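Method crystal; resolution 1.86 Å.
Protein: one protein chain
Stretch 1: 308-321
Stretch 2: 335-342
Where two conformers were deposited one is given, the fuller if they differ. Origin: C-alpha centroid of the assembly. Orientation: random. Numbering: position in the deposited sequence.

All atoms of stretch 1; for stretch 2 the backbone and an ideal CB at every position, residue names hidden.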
# COMPACT_ATOMS: atom_id res chain seq x y z
N ALA A 308 5.05 0.27 1.30
CA ALA A 308 6.08 0.09 2.33
C ALA A 308 5.59 -0.68 3.57
O ALA A 308 6.29 -1.55 4.09
CB ALA A 308 6.69 1.45 2.75
N PHE A 309 4.38 -0.39 4.02
CA PHE A 309 3.84 -1.05 5.19
C PHE A 309 3.66 -2.56 5.05
O PHE A 309 4.07 -3.30 5.95
CB PHE A 309 2.52 -0.38 5.64
CG PHE A 309 1.92 -1.01 6.84
CD1 PHE A 309 2.45 -0.80 8.10
CD2 PHE A 309 0.85 -1.92 6.70
CE1 PHE A 309 1.88 -1.41 9.24
CE2 PHE A 309 0.27 -2.53 7.80
CZ PHE A 309 0.80 -2.30 9.07
N LEU A 310 3.03 -3.04 3.98
CA LEU A 310 2.72 -4.46 3.88
C LEU A 310 3.99 -5.32 3.95
O LEU A 310 4.06 -6.25 4.77
CB LEU A 310 1.88 -4.81 2.64
CG LEU A 310 0.44 -4.28 2.67
CD1 LEU A 310 -0.18 -4.29 1.26
CD2 LEU A 310 -0.43 -5.06 3.72
N PRO A 311 4.99 -5.04 3.09
CA PRO A 311 6.21 -5.86 3.19
C PRO A 311 6.95 -5.72 4.54
O PRO A 311 7.45 -6.70 5.06
CB PRO A 311 7.05 -5.38 1.99
CG PRO A 311 6.55 -4.05 1.70
CD PRO A 311 5.08 -4.07 1.99
N SER A 312 7.00 -4.52 5.11
CA SER A 312 7.66 -4.36 6.41
C SER A 312 6.92 -5.11 7.52
O SER A 312 7.56 -5.72 8.38
CB SER A 312 7.82 -2.89 6.79
OG SER A 312 8.69 -2.77 7.90
N LEU A 313 5.59 -5.05 7.52
CA LEU A 313 4.79 -5.82 8.49
C LEU A 313 5.01 -7.31 8.29
O LEU A 313 5.16 -8.07 9.26
CB LEU A 313 3.29 -5.49 8.36
CG LEU A 313 2.31 -6.42 9.11
CD1 LEU A 313 2.58 -6.32 10.62
CD2 LEU A 313 0.82 -6.13 8.82
N ALA A 314 4.97 -7.75 7.03
CA ALA A 314 5.16 -9.19 6.71
C ALA A 314 6.53 -9.69 7.17
O ALA A 314 6.64 -10.80 7.72
CB ALA A 314 4.95 -9.47 5.19
N ILE A 315 7.57 -8.89 6.97
CA ILE A 315 8.92 -9.29 7.44
C ILE A 315 8.95 -9.45 8.99
O ILE A 315 9.47 -10.44 9.50
CB ILE A 315 10.00 -8.30 6.95
CG1 ILE A 315 10.12 -8.39 5.42
CG2 ILE A 315 11.36 -8.59 7.62
CD1 ILE A 315 10.70 -7.15 4.81
N TYR A 316 8.41 -8.48 9.71
CA TYR A 316 8.37 -8.51 11.18
C TYR A 316 7.57 -9.70 11.68
O TYR A 316 7.95 -10.34 12.66
CB TYR A 316 7.77 -7.22 11.76
CG TYR A 316 8.68 -6.00 11.78
CD1 TYR A 316 10.00 -6.07 12.19
CD2 TYR A 316 8.19 -4.78 11.41
CE1 TYR A 316 10.83 -4.92 12.21
CE2 TYR A 316 8.99 -3.65 11.42
CZ TYR A 316 10.31 -3.72 11.82
OH TYR A 316 11.06 -2.57 11.81
N LEU A 317 6.47 -10.02 11.00
CA LEU A 317 5.62 -11.14 11.37
C LEU A 317 6.35 -12.46 11.15
O LEU A 317 6.33 -13.34 12.02
CB LEU A 317 4.33 -11.12 10.53
CG LEU A 317 3.01 -11.64 11.08
CD1 LEU A 317 2.75 -11.25 12.55
CD2 LEU A 317 1.90 -11.11 10.15
N ALA A 318 6.94 -12.60 9.96
CA ALA A 318 7.70 -13.82 9.65
C ALA A 318 8.78 -14.05 10.71
O ALA A 318 8.90 -15.14 11.26
CB ALA A 318 8.34 -13.72 8.25
N THR A 319 9.57 -13.03 11.01
CA THR A 319 10.62 -13.13 12.05
C THR A 319 10.06 -13.59 13.42
O THR A 319 10.61 -14.49 14.07
CB THR A 319 11.35 -11.78 12.19
OG1 THR A 319 11.94 -11.47 10.92
CG2 THR A 319 12.45 -11.84 13.28
N GLU A 320 8.96 -12.98 13.83
CA GLU A 320 8.34 -13.31 15.11
C GLU A 320 7.85 -14.75 15.08
O GLU A 320 7.97 -15.49 16.07
CB GLU A 320 7.18 -12.36 15.38
CG GLU A 320 6.37 -12.64 16.66
CD GLU A 320 7.04 -12.15 17.93
OE1 GLU A 320 7.99 -11.35 17.83
OE2 GLU A 320 6.60 -12.58 19.03
N MSE A 321 7.26 -15.12 13.95
CA MSE A 321 6.69 -16.46 13.80
C MSE A 321 7.78 -17.52 13.88
O MSE A 321 7.58 -18.57 14.50
CB MSE A 321 5.91 -16.58 12.47
CG MSE A 321 4.57 -15.86 12.48
SE MSE A 321 3.74 -15.83 10.68
CE MSE A 321 2.89 -17.61 10.88
N UNK A 335 -7.26 -8.55 16.17
CA UNK A 335 -6.71 -7.99 17.43
C UNK A 335 -5.22 -8.25 17.56
O UNK A 335 -4.46 -7.34 17.92
CB UNK A 335 -7.43 -8.58 18.64
N UNK A 336 -4.78 -9.44 17.20
CA UNK A 336 -3.36 -9.76 17.21
C UNK A 336 -2.56 -8.85 16.27
O UNK A 336 -1.54 -8.28 16.65
CB UNK A 336 -3.15 -11.22 16.82
N UNK A 337 -3.04 -8.71 15.04
CA UNK A 337 -2.32 -7.93 14.03
C UNK A 337 -2.34 -6.41 14.30
O UNK A 337 -1.34 -5.71 14.04
CB UNK A 337 -2.92 -8.21 12.65
N UNK A 338 -3.43 -5.92 14.86
CA UNK A 338 -3.51 -4.53 15.28
C UNK A 338 -2.54 -4.24 16.43
O UNK A 338 -1.83 -3.22 16.41
CB UNK A 338 -4.94 -4.19 15.70
N UNK A 339 -2.51 -5.11 17.43
CA UNK A 339 -1.58 -4.91 18.55
C UNK A 339 -0.13 -4.98 18.06
O UNK A 339 0.71 -4.17 18.49
CB UNK A 339 -1.82 -5.95 19.64
N UNK A 340 0.17 -5.95 17.19
CA UNK A 340 1.53 -6.13 16.63
C UNK A 340 1.92 -4.90 15.81
O UNK A 340 3.06 -4.43 15.91
CB UNK A 340 1.60 -7.39 15.76
N UNK A 341 0.96 -4.31 15.08
CA UNK A 341 1.21 -3.06 14.35
C UNK A 341 1.53 -1.91 15.32
O UNK A 341 2.43 -1.13 15.05
CB UNK A 341 -0.00 -2.70 13.49
N UNK A 342 0.81 -1.78 16.42
CA UNK A 342 1.16 -0.78 17.44
C UNK A 342 2.56 -1.02 17.97
O UNK A 342 3.40 -0.09 18.04
CB UNK A 342 0.15 -0.81 18.59

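Stretch 2 is a helix that crosses stretch 1, also helical, at 103° between their N-to-C directions. The axes approach to 11.3 Å, so side chains must fill the gap. Proline would be awkward in mid-helix, because it cannot donate the backbone bond.

Position 335 has its CA-to-CB bond out of reach of stretch 1. Nothing visible selects a side chain, and many would do. It is Asp 335, which makes no contact here.

Position 336 points sideways, with no atom of stretch 1 within 5.5 Å of the ideal CB. Only a long side chain could reach across. Leu 317 offers a methyl group. Glu 320 OE2 lies 10.1 Å from the ideal CB at 336, too far for lysine or arginine to meet directly. A long side chain with an apolar shaft would suit, and a polar tip could look toward Glu 320 through water; tyrosine fits well, arginine or methionine less exactly. The residue is Tyr 336, with chi1 in t. Leu 317 CD1 lies at its ring edge, 4.0 Å from Tyr 336 CE1. Its hydroxyl does not bond directly to the carboxylate. A water bridges them, 2.5 Å from Tyr 336 OH and 3.0 Å from Glu 320 OE2, to which it donates.

Position 337 also points sideways, and its ideal CB touches nothing of stretch 1. The nearby surface is apolar, made by the ends of Leu 313 and Leu 317, so leucine, methionine or another extended apolar side chain would fit. Leu 337 takes chi1 m and chi2 t. Its CD2 packs 3.7 Å from Leu 317 CD2.

Positions 338 and 339 are out of reach of stretch 1, which leaves the choice open. They are Glu 338, bonded elsewhere in the structure, and Ala 339, which touches a crystal neighbour.

Position 340 points toward stretch 1. Its ideal CB is 5.2 Å from Leu 317 CD1 and 5.3 Å from Leu 313 CD1. Beyond it lies a hollow formed by Leu 313, Tyr 316, Leu 317 and Glu 320. A large apolar side chain is favoured: phenylalanine, leucine or methionine. The residue is Phe 340, a knob in this hole, and it has the largest area covered by the other stretch. Leu 317 CD1 lies over one ring face, 4.2 Å from the centroid of the Phe 340 ring, in a CH-pi contact. Leu 313 CD1 approaches the ring edge, 3.8 Å from Phe 340 CD2. The ring also reaches the backbone, with Phe 340 CZ 3.5 Å from Tyr 316 O.

Position 341 points toward stretch 1, and its ideal CB is already 4.5 Å from Phe 309 CZ. There is less room than at 340, so a small or branched side chain such as alanine, valine or threonine seems suitable. It is Thr 341, with chi1 m. Its CG2 packs 3.8 Å from Phe 309 CZ. Thr 341 OG1 donates a hydrogen bond to Leu 337 O at 2.8 Å, so the hydroxyl is satisfied within its own helix.

Position 342 is out of reach and unconstrained by stretch 1. Glu 342 touches a crystal neighbour instead.

Stretch 2 335-342: DYLEAFTE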
# COMPACT_ATOMS: atom_id res chain seq x y z
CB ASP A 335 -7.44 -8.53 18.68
CG ASP A 335 -8.86 -7.95 18.84
OD1 ASP A 335 -9.17 -6.86 18.27
OD2 ASP A 335 -9.67 -8.62 19.53
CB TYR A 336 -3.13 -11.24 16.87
CG TYR A 336 -1.67 -11.59 16.93
CD1 TYR A 336 -0.84 -11.33 15.84
CD2 TYR A 336 -1.10 -12.12 18.08
CE1 TYR A 336 0.51 -11.60 15.89
CE2 TYR A 336 0.25 -12.40 18.14
CZ TYR A 336 1.04 -12.13 17.05
OH TYR A 336 2.38 -12.40 17.07
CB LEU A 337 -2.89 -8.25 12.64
CG LEU A 337 -2.65 -9.67 12.16
CD1 LEU A 337 -3.62 -10.05 11.04
CD2 LEU A 337 -1.18 -9.83 11.74
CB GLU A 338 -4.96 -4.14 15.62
CG GLU A 338 -5.82 -4.11 14.37
CD GLU A 338 -7.31 -4.02 14.62
OE1 GLU A 338 -7.74 -3.51 15.70
OE2 GLU A 338 -8.05 -4.45 13.71
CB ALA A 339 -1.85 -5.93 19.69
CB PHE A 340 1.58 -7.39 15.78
CG PHE A 340 2.97 -7.85 15.41
CD1 PHE A 340 3.81 -8.40 16.36
CD2 PHE A 340 3.44 -7.74 14.09
CE1 PHE A 340 5.11 -8.83 16.01
CE2 PHE A 340 4.74 -8.17 13.74
CZ PHE A 340 5.55 -8.73 14.69
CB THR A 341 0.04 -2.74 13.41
OG1 THR A 341 -0.07 -3.79 12.46
CG2 THR A 341 0.22 -1.39 12.68
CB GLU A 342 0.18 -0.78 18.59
CG GLU A 342 -1.23 -0.39 18.24
CD GLU A 342 -1.45 1.09 18.15
OE1 GLU A 342 -0.47 1.88 18.37
OE2 GLU A 342 -2.62 1.45 17.86
O HOH W 1 3.63 -13.10 19.06
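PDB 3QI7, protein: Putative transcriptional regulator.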